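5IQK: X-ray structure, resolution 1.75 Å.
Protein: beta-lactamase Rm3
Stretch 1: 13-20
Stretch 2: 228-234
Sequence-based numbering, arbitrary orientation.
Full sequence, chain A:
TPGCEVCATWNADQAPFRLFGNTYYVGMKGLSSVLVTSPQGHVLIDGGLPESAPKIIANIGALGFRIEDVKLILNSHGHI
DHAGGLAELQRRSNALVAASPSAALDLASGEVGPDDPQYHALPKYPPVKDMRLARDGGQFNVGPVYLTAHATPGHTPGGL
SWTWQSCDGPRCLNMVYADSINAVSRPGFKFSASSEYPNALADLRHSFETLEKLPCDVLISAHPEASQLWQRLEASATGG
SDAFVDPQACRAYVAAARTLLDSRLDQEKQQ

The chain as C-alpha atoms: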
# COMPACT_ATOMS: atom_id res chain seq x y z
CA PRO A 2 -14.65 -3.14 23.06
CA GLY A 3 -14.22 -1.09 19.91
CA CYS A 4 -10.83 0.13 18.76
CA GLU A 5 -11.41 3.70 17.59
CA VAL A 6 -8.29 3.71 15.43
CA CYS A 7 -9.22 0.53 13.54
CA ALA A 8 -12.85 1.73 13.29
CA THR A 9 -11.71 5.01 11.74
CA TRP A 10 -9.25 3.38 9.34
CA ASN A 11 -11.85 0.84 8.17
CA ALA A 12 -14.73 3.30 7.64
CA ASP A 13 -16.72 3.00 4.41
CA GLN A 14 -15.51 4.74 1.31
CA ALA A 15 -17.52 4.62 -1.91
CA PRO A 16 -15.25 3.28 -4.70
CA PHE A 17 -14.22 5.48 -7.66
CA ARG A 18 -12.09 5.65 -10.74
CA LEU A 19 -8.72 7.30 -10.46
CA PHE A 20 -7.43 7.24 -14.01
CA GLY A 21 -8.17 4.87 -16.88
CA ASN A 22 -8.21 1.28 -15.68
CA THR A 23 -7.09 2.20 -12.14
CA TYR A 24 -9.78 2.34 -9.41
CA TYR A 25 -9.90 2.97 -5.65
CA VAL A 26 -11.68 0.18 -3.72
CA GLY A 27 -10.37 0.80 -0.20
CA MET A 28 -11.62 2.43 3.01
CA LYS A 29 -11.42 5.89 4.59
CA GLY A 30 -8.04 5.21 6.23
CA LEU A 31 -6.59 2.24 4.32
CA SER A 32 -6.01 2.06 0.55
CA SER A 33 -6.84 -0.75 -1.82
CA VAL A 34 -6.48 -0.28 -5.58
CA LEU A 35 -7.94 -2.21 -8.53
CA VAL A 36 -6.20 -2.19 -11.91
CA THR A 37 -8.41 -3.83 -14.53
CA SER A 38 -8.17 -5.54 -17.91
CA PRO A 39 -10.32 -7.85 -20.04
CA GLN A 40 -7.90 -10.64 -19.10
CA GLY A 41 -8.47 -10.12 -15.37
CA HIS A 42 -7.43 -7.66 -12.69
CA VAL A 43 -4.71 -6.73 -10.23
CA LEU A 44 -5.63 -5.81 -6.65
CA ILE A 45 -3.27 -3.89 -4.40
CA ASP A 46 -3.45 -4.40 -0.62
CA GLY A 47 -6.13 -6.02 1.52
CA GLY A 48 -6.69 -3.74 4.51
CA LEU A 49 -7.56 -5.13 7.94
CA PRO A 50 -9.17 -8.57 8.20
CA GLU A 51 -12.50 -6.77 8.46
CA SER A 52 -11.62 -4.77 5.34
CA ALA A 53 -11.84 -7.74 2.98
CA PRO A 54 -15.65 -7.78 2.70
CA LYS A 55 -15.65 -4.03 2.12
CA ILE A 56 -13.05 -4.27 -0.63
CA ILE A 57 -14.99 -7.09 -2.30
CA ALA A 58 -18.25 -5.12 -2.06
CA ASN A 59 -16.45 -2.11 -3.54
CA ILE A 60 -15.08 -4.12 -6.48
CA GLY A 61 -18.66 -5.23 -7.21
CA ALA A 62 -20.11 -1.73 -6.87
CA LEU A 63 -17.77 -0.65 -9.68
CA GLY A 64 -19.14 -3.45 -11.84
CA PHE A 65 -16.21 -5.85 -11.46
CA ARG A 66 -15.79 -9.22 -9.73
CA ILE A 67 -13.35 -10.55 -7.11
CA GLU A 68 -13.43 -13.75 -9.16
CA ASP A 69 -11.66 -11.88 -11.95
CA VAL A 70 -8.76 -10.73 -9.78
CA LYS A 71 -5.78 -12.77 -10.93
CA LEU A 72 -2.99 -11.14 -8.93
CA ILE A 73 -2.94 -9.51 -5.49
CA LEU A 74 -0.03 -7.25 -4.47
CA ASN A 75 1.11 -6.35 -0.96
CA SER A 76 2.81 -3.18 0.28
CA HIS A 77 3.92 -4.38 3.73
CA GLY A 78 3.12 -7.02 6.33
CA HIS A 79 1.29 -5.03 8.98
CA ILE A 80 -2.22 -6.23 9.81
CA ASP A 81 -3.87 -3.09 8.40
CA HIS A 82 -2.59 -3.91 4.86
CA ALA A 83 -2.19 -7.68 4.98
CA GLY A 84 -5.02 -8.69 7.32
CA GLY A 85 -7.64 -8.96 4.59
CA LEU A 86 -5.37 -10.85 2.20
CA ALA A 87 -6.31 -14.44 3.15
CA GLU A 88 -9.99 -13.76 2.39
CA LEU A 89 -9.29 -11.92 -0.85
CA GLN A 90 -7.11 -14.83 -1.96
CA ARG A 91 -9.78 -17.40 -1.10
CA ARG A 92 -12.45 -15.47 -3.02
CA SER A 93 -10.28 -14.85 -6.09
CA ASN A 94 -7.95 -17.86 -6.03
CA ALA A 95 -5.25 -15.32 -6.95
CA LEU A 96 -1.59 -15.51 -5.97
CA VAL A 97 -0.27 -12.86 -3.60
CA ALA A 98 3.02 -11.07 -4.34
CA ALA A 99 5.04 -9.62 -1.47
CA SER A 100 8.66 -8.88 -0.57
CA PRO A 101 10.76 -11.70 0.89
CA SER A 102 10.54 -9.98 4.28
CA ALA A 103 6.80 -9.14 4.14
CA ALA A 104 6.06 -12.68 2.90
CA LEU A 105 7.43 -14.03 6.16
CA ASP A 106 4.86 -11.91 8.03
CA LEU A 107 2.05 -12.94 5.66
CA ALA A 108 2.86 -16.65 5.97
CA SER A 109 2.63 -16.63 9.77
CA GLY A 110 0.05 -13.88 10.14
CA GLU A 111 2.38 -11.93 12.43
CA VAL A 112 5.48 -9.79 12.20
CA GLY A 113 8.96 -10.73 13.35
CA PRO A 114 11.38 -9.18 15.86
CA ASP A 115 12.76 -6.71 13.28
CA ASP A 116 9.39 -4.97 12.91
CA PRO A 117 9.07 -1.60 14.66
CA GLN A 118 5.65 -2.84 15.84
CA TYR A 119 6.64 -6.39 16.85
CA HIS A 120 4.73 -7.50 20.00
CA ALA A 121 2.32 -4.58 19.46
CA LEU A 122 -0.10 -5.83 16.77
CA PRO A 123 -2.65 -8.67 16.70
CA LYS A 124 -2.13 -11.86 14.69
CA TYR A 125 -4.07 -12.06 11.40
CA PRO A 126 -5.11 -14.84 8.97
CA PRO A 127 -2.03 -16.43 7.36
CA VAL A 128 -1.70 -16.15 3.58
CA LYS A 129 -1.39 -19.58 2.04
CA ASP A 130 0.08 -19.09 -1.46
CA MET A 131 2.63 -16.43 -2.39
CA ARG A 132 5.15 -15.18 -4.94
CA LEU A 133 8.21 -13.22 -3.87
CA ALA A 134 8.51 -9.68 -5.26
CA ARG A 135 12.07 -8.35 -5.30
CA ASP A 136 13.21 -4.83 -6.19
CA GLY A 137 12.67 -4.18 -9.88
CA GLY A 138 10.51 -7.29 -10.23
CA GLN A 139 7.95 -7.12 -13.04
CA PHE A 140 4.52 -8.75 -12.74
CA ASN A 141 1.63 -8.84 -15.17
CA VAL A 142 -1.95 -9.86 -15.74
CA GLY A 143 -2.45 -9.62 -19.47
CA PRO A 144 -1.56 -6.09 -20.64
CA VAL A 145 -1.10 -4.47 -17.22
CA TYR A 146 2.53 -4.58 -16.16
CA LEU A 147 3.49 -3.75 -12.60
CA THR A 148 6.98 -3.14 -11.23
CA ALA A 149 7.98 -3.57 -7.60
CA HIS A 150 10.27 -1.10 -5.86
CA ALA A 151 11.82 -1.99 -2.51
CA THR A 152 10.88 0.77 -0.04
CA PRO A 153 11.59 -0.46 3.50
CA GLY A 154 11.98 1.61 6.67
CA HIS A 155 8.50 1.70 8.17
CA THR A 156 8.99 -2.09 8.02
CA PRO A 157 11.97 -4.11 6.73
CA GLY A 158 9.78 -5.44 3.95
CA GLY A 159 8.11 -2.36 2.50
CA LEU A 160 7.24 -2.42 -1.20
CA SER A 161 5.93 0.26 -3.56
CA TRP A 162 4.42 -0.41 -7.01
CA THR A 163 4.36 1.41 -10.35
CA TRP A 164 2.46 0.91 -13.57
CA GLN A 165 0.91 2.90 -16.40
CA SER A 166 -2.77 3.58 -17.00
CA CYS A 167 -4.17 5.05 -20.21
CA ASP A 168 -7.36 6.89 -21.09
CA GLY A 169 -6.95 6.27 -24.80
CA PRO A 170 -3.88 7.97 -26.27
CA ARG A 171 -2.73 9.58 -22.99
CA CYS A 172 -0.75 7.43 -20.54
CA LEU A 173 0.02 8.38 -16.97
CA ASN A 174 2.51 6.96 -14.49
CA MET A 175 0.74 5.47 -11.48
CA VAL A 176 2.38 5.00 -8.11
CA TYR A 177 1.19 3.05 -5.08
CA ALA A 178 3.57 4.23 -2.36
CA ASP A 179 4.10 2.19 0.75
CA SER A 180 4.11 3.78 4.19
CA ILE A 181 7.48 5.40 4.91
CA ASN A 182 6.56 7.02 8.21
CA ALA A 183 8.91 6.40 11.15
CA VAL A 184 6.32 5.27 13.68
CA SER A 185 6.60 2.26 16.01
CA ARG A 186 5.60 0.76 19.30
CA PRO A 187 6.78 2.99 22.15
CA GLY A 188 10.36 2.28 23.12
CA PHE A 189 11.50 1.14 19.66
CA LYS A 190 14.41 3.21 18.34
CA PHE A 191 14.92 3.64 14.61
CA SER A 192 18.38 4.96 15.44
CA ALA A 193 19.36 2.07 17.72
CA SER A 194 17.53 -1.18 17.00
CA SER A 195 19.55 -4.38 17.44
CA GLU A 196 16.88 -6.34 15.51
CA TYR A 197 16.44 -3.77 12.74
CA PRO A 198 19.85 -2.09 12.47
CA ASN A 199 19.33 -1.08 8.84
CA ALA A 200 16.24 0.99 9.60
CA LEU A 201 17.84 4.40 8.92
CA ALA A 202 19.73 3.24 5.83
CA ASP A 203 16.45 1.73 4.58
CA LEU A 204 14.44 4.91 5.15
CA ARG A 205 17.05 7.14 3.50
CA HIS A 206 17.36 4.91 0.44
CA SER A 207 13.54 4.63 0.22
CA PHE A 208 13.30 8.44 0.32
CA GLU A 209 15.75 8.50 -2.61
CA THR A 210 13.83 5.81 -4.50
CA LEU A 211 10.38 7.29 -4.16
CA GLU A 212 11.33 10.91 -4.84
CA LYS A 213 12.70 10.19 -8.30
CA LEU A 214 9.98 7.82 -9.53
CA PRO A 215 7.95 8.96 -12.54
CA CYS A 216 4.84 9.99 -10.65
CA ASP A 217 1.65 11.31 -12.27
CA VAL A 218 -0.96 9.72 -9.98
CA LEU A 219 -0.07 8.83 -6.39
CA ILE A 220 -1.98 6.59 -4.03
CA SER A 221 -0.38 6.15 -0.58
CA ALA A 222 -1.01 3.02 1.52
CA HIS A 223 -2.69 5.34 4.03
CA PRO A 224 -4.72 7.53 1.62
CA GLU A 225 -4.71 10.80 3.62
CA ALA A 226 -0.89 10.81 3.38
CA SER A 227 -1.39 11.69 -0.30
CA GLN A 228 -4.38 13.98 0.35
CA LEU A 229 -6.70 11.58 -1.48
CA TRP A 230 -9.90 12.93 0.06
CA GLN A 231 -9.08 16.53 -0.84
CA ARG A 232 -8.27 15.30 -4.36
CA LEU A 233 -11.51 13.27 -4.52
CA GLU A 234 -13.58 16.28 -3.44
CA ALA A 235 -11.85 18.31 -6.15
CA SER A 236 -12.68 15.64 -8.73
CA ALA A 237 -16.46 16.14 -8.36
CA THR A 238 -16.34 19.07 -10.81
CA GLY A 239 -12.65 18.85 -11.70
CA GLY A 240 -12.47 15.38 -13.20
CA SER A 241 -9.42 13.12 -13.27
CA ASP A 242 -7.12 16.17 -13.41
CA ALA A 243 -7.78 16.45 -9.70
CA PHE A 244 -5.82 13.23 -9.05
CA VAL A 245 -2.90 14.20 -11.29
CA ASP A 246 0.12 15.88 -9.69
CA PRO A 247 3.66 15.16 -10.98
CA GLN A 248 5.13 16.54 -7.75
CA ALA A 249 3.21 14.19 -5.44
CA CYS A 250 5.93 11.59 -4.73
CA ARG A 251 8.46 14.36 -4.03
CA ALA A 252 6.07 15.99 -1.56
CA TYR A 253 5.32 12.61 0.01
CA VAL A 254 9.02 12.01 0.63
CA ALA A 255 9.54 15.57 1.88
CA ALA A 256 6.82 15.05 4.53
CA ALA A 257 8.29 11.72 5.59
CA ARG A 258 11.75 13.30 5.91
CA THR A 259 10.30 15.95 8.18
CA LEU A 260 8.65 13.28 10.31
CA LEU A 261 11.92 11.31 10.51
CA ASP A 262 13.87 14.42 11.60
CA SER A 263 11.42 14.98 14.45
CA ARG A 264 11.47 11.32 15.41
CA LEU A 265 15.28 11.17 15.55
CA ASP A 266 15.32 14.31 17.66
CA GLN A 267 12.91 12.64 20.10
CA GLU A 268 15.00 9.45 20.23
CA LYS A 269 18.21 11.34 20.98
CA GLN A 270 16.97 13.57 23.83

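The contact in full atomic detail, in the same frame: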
# COMPACT_ATOMS: atom_id res chain seq x y z
N ASP A 13 -16.28 3.07 5.80
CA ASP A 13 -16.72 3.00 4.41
C ASP A 13 -16.19 4.13 3.56
O ASP A 13 -16.20 5.29 3.96
CB ASP A 13 -18.25 3.05 4.32
CG ASP A 13 -18.91 1.80 4.84
OD1 ASP A 13 -18.21 0.82 5.16
OD2 ASP A 13 -20.16 1.80 4.91
N GLN A 14 -15.77 3.77 2.36
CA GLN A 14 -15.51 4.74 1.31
C GLN A 14 -16.12 4.21 0.03
O GLN A 14 -15.84 3.09 -0.38
CB GLN A 14 -14.01 4.98 1.12
CG GLN A 14 -13.71 5.83 -0.10
CD GLN A 14 -14.32 7.21 0.01
OE1 GLN A 14 -14.04 7.94 0.95
NE2 GLN A 14 -15.19 7.56 -0.94
N ALA A 15 -16.99 5.00 -0.60
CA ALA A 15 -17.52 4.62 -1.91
C ALA A 15 -16.39 4.55 -2.94
O ALA A 15 -15.58 5.46 -3.03
CB ALA A 15 -18.60 5.61 -2.34
N PRO A 16 -16.34 3.46 -3.73
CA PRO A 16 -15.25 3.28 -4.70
C PRO A 16 -15.36 4.24 -5.89
O PRO A 16 -16.45 4.71 -6.19
CB PRO A 16 -15.41 1.83 -5.15
CG PRO A 16 -16.88 1.59 -5.03
CD PRO A 16 -17.33 2.37 -3.82
N PHE A 17 -14.24 4.53 -6.55
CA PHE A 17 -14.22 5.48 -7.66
C PHE A 17 -13.04 5.24 -8.61
O PHE A 17 -12.01 4.68 -8.23
CB PHE A 17 -14.16 6.92 -7.15
CG PHE A 17 -13.01 7.20 -6.21
CD1 PHE A 17 -11.84 7.79 -6.68
CD2 PHE A 17 -13.11 6.90 -4.87
CE1 PHE A 17 -10.78 8.04 -5.81
CE2 PHE A 17 -12.07 7.15 -4.01
CZ PHE A 17 -10.90 7.72 -4.48
N ARG A 18 -13.15 5.75 -9.81
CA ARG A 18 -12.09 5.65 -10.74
C ARG A 18 -11.06 6.72 -10.52
O ARG A 18 -11.37 7.85 -10.28
CB ARG A 18 -12.63 5.78 -12.17
CG ARG A 18 -11.56 5.92 -13.21
CD ARG A 18 -12.17 6.29 -14.56
NE ARG A 18 -11.86 5.36 -15.63
CZ ARG A 18 -12.45 5.39 -16.79
NH1 ARG A 18 -13.36 6.30 -17.01
NH2 ARG A 18 -12.13 4.54 -17.73
N LEU A 19 -9.81 6.34 -10.61
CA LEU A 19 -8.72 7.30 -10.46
C LEU A 19 -8.29 7.84 -11.80
O LEU A 19 -8.39 9.04 -12.07
CB LEU A 19 -7.54 6.65 -9.75
CG LEU A 19 -7.76 6.45 -8.26
CD1 LEU A 19 -6.81 5.37 -7.76
CD2 LEU A 19 -7.52 7.77 -7.55
N PHE A 20 -7.80 6.93 -12.64
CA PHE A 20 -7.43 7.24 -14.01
C PHE A 20 -7.43 5.97 -14.84
O PHE A 20 -6.83 4.97 -14.44
CB PHE A 20 -6.05 7.91 -14.07
CG PHE A 20 -5.69 8.40 -15.44
CD1 PHE A 20 -4.84 7.65 -16.25
CD2 PHE A 20 -6.21 9.58 -15.93
CE1 PHE A 20 -4.51 8.09 -17.52
CE2 PHE A 20 -5.89 10.02 -17.20
CZ PHE A 20 -5.03 9.28 -18.00
N GLN A 228 -3.25 13.04 0.46
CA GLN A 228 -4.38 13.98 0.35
C GLN A 228 -5.48 13.47 -0.58
O GLN A 228 -6.08 14.25 -1.35
CB GLN A 228 -3.91 15.36 -0.14
CG GLN A 228 -2.84 16.00 0.75
CD GLN A 228 -1.45 15.50 0.41
OE1 GLN A 228 -1.11 15.38 -0.77
NE2 GLN A 228 -0.65 15.18 1.43
N LEU A 229 -5.77 12.17 -0.51
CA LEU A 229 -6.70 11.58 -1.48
C LEU A 229 -8.10 12.13 -1.33
O LEU A 229 -8.83 12.23 -2.33
CB LEU A 229 -6.72 10.05 -1.35
CG LEU A 229 -7.49 9.30 -2.44
CD1 LEU A 229 -6.96 9.67 -3.83
CD2 LEU A 229 -7.41 7.80 -2.23
N TRP A 230 -8.52 12.46 -0.11
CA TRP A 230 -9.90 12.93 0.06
C TRP A 230 -10.07 14.38 -0.38
O TRP A 230 -11.15 14.74 -0.87
CB TRP A 230 -10.36 12.70 1.51
CG TRP A 230 -10.14 11.28 1.94
CD1 TRP A 230 -9.64 10.86 3.15
CD2 TRP A 230 -10.35 10.09 1.15
NE1 TRP A 230 -9.55 9.49 3.16
CE2 TRP A 230 -9.97 8.99 1.95
CE3 TRP A 230 -10.83 9.85 -0.15
CZ2 TRP A 230 -10.05 7.67 1.50
CZ3 TRP A 230 -10.91 8.54 -0.59
CH2 TRP A 230 -10.52 7.46 0.23
N GLN A 231 -9.03 15.20 -0.25
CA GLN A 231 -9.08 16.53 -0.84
C GLN A 231 -9.17 16.42 -2.37
O GLN A 231 -9.97 17.11 -3.03
CB GLN A 231 -7.86 17.37 -0.47
CG GLN A 231 -7.77 17.75 1.01
CD GLN A 231 -6.99 16.73 1.82
OE1 GLN A 231 -7.00 15.53 1.52
NE2 GLN A 231 -6.30 17.20 2.85
N ARG A 232 -8.33 15.55 -2.92
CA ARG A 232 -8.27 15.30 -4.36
C ARG A 232 -9.61 14.77 -4.89
O ARG A 232 -10.11 15.24 -5.92
CB ARG A 232 -7.14 14.31 -4.65
CG ARG A 232 -5.77 14.96 -4.49
CD ARG A 232 -4.63 13.95 -4.33
NE ARG A 232 -4.33 13.14 -5.50
CZ ARG A 232 -3.78 11.93 -5.42
NH1 ARG A 232 -3.50 11.40 -4.24
NH2 ARG A 232 -3.53 11.26 -6.52
N LEU A 233 -10.19 13.81 -4.17
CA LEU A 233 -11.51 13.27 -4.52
C LEU A 233 -12.58 14.35 -4.52
O LEU A 233 -13.39 14.42 -5.45
CB LEU A 233 -11.92 12.14 -3.58
CG LEU A 233 -13.31 11.54 -3.85
CD1 LEU A 233 -13.36 10.89 -5.24
CD2 LEU A 233 -13.67 10.51 -2.79
N GLU A 234 -12.61 15.19 -3.49
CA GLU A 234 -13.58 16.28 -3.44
C GLU A 234 -13.39 17.20 -4.65
O GLU A 234 -14.36 17.67 -5.25
CB GLU A 234 -13.44 17.08 -2.14
CG GLU A 234 -14.38 18.28 -2.06
CD GLU A 234 -14.34 18.98 -0.72
OE1 GLU A 234 -13.93 18.35 0.28
OE2 GLU A 234 -14.73 20.17 -0.66

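A strand laid almost at right angles across a helix can pack through side chains alone, and beta-lactamase Rm3 offers a compact example. Strand 17-20 and helix 229-234 cross at 95°, their axes 11.2 Å apart at closest approach. That spacing is too wide for backbone contact, and no hydrogen bond links the two stretches; within the helix, backbone bonds run from turn to turn, as from Leu-233 N to Leu-229 O (2.8 Å).

Phe-17 is the centre of the contact. With chi1 in the p well, its ring lies among three helix residues. Leu-233, one turn after Leu-229, sets its CD1 3.7 Å from the centroid of the Phe-17 ring and nearly on the ring normal, a CH-pi contact suited to a methyl group on a flat aromatic face. Leu-229 CD2 meets the ring edge, 4.2 Å from Phe-17 CZ, while Leu-229 CD1 lies 4.2 Å from Leu-19 CD2, extending the apolar patch along the strand. Phe-17 CE2 lies 3.9 Å from Trp-230 CZ3.

Gln-14 closes the other end. Gln-14 OE1 sits over the face of the Trp-230 indole, 3.5 Å from Trp-230 CZ3. Gln-14 NE2 donates to Ala-15 O at 3.0 Å. With OE1 bonded elsewhere in the structure and one NE2 hydrogen given to Ala-15 O, this polar side chain can pack against apolar neighbours. In all, 279 Å² is buried, both sides summed.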